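Local atomic coordinates of nucleoside phosphorylase, putative (Trypanosoma brucei, PDB entry 3BJE), a protein that cleaves uridine with phosphate to give uracil and ribose 1-phosphate, acting as a homodimeric uridine phosphorylase that also binds calcium. Residues L33-C37 / H73-F78. Coordinates in Å, arbitrary orientation, origin at the centre of the assembly. Numbering follows the deposited sequence.
Sequences LHLKC and HREIRF. With R1P (1-O-phosphono-alpha-D-ribofuranose), chain E.
An irregular segment, 33-37, lies over the two-residue hairpin turn joining strands 69-73 and 76-83. H73 to I76 form a type II' turn, closed by I76 N to H73 O (2.8 Å); R74, at phi/psi 48/-139, takes its first corner. L35 sits opposite I76 (CA to CA 5.8 Å), and K36 centres an inverse gamma turn. L35 CD1 drops between I76 CG2 (3.9 Å) and F78 CB (4.2 Å), while I76 CG2 packs against L35 CA (3.6 Å). At one end C37 (chi1 t) makes a sulfur-aromatic contact, SG 3.9 Å from the F78 centroid and 16° off the normal; K36 O meets that ring's edge (F78 CE2, 3.5 Å). Beside the turn, K36 (chi1 m, chi2 m) makes a CH-pi contact, CE 4.0 Å from the H73 centroid, and NZ hydrogen-bonds L33 O (3.1 Å); H34 O meets the H73 edge (CD2, 3.2 Å).

No direct hydrogen bond joins the segments; water 2 links K36 N to I76 O, water 1 gathers L33 O, H73 NE2 and R74 NE. H34 NE2 hydrogen-bonds R1P O5 (2.7 Å); R74 NH1 donates to R1P O1P and R74 NH2 to R1P O3P (3.1 Å each). Because the second subunit supplies R54 and E294, the contact's polar end completes an active site shared across the dimer.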
# COMPACT_ATOMS: atom_id res chain seq x y z
N LEU A 33 -7.20 -14.32 4.68
CA LEU A 33 -7.94 -13.15 5.15
C LEU A 33 -8.27 -12.10 4.09
O LEU A 33 -9.36 -11.53 4.11
CB LEU A 33 -7.16 -12.48 6.27
CG LEU A 33 -7.82 -11.36 7.04
CD1 LEU A 33 -9.16 -11.81 7.64
CD2 LEU A 33 -6.87 -10.90 8.15
N HIS A 34 -7.34 -11.84 3.19
CA HIS A 34 -7.51 -10.80 2.16
C HIS A 34 -7.78 -11.39 0.80
O HIS A 34 -8.74 -11.02 0.12
CB HIS A 34 -6.27 -9.88 2.12
CG HIS A 34 -6.00 -9.19 3.42
ND1 HIS A 34 -5.23 -9.74 4.42
CD2 HIS A 34 -6.42 -7.99 3.88
CE1 HIS A 34 -5.22 -8.92 5.46
NE2 HIS A 34 -5.92 -7.84 5.14
N LEU A 35 -6.90 -12.30 0.39
CA LEU A 35 -7.09 -13.12 -0.80
C LEU A 35 -8.05 -14.26 -0.44
O LEU A 35 -7.71 -15.14 0.35
CB LEU A 35 -5.74 -13.65 -1.27
CG LEU A 35 -5.77 -14.70 -2.37
CD1 LEU A 35 -6.33 -14.12 -3.72
CD2 LEU A 35 -4.38 -15.30 -2.52
N LYS A 36 -9.26 -14.20 -0.99
CA LYS A 36 -10.31 -15.13 -0.61
C LYS A 36 -10.32 -16.35 -1.50
O LYS A 36 -11.29 -16.64 -2.20
CB LYS A 36 -11.66 -14.40 -0.59
CG LYS A 36 -11.74 -13.31 0.46
CD LYS A 36 -11.53 -13.88 1.86
CE LYS A 36 -12.07 -12.98 2.94
NZ LYS A 36 -11.71 -13.51 4.29
N CYS A 37 -9.22 -17.08 -1.43
CA CYS A 37 -8.94 -18.22 -2.29
C CYS A 37 -8.59 -19.40 -1.40
O CYS A 37 -8.01 -19.22 -0.32
CB CYS A 37 -7.76 -17.87 -3.19
SG CYS A 37 -7.33 -19.10 -4.40
N HIS A 73 -12.76 -9.53 -3.23
CA HIS A 73 -12.79 -8.99 -1.86
C HIS A 73 -11.80 -7.83 -1.69
O HIS A 73 -10.65 -7.99 -2.01
CB HIS A 73 -12.43 -10.10 -0.87
CG HIS A 73 -12.34 -9.63 0.54
ND1 HIS A 73 -13.43 -9.16 1.24
CD2 HIS A 73 -11.29 -9.55 1.39
CE1 HIS A 73 -13.06 -8.82 2.46
NE2 HIS A 73 -11.76 -9.05 2.58
N ARG A 74 -12.23 -6.68 -1.12
CA ARG A 74 -11.38 -5.49 -1.04
C ARG A 74 -10.75 -5.22 -2.44
O ARG A 74 -11.41 -5.37 -3.47
CB ARG A 74 -10.31 -5.65 0.04
CG ARG A 74 -10.77 -5.44 1.48
CD ARG A 74 -9.65 -5.92 2.43
NE ARG A 74 -9.93 -5.71 3.85
CZ ARG A 74 -9.84 -4.54 4.47
NH1 ARG A 74 -9.50 -3.46 3.78
NH2 ARG A 74 -10.10 -4.44 5.78
N GLU A 75 -9.47 -4.85 -2.51
CA GLU A 75 -8.85 -4.65 -3.83
C GLU A 75 -8.42 -6.00 -4.47
O GLU A 75 -7.85 -6.03 -5.56
CB GLU A 75 -7.70 -3.61 -3.76
CG GLU A 75 -6.53 -3.81 -2.75
CD GLU A 75 -6.61 -2.82 -1.57
OE1 GLU A 75 -7.67 -3.00 -0.91
OE2 GLU A 75 -5.70 -1.89 -1.35
N ILE A 76 -8.76 -7.11 -3.81
CA ILE A 76 -8.11 -8.40 -4.07
C ILE A 76 -9.07 -9.35 -4.80
O ILE A 76 -9.98 -9.91 -4.20
CB ILE A 76 -7.61 -9.04 -2.75
CG1 ILE A 76 -6.84 -8.02 -1.89
CG2 ILE A 76 -6.73 -10.27 -3.04
CD1 ILE A 76 -5.69 -7.37 -2.59
N ARG A 77 -8.86 -9.50 -6.10
CA ARG A 77 -9.69 -10.36 -6.96
C ARG A 77 -8.83 -11.47 -7.52
O ARG A 77 -7.65 -11.26 -7.79
CB ARG A 77 -10.28 -9.56 -8.11
CG ARG A 77 -11.10 -8.37 -7.72
CD ARG A 77 -11.71 -7.74 -8.97
NE ARG A 77 -12.53 -8.72 -9.69
CZ ARG A 77 -12.86 -8.67 -10.98
NH1 ARG A 77 -12.45 -7.69 -11.78
NH2 ARG A 77 -13.61 -9.64 -11.46
N PHE A 78 -9.40 -12.65 -7.72
CA PHE A 78 -8.70 -13.71 -8.44
C PHE A 78 -9.62 -14.46 -9.39
O PHE A 78 -10.85 -14.48 -9.24
CB PHE A 78 -7.99 -14.68 -7.49
CG PHE A 78 -8.84 -15.84 -7.06
CD1 PHE A 78 -8.81 -17.04 -7.74
CD2 PHE A 78 -9.68 -15.72 -5.95
CE1 PHE A 78 -9.60 -18.09 -7.36
CE2 PHE A 78 -10.48 -16.78 -5.56
CZ PHE A 78 -10.44 -17.96 -6.26
C5 R1P E . -5.69 -4.77 6.77
O5 R1P E . -6.64 -5.84 6.84
C4 R1P E . -6.43 -3.46 6.56
O4 R1P E . -7.41 -3.23 7.59
C1 R1P E . -7.14 -2.04 8.34
C2 R1P E . -5.64 -1.82 8.07
O2 R1P E . -5.18 -0.50 8.38
C3 R1P E . -5.50 -2.25 6.61
O3 R1P E . -5.98 -1.26 5.70
O1 R1P E . -8.04 -0.93 8.03
P R1P E . -9.37 -0.93 7.10
O1P R1P E . -8.72 -1.25 5.74
O2P R1P E . -9.94 0.48 7.15
O3P R1P E . -10.25 -1.99 7.70
O HOH W 1 -10.02 -8.69 4.71
O HOH W 2 -10.22 -12.66 -3.41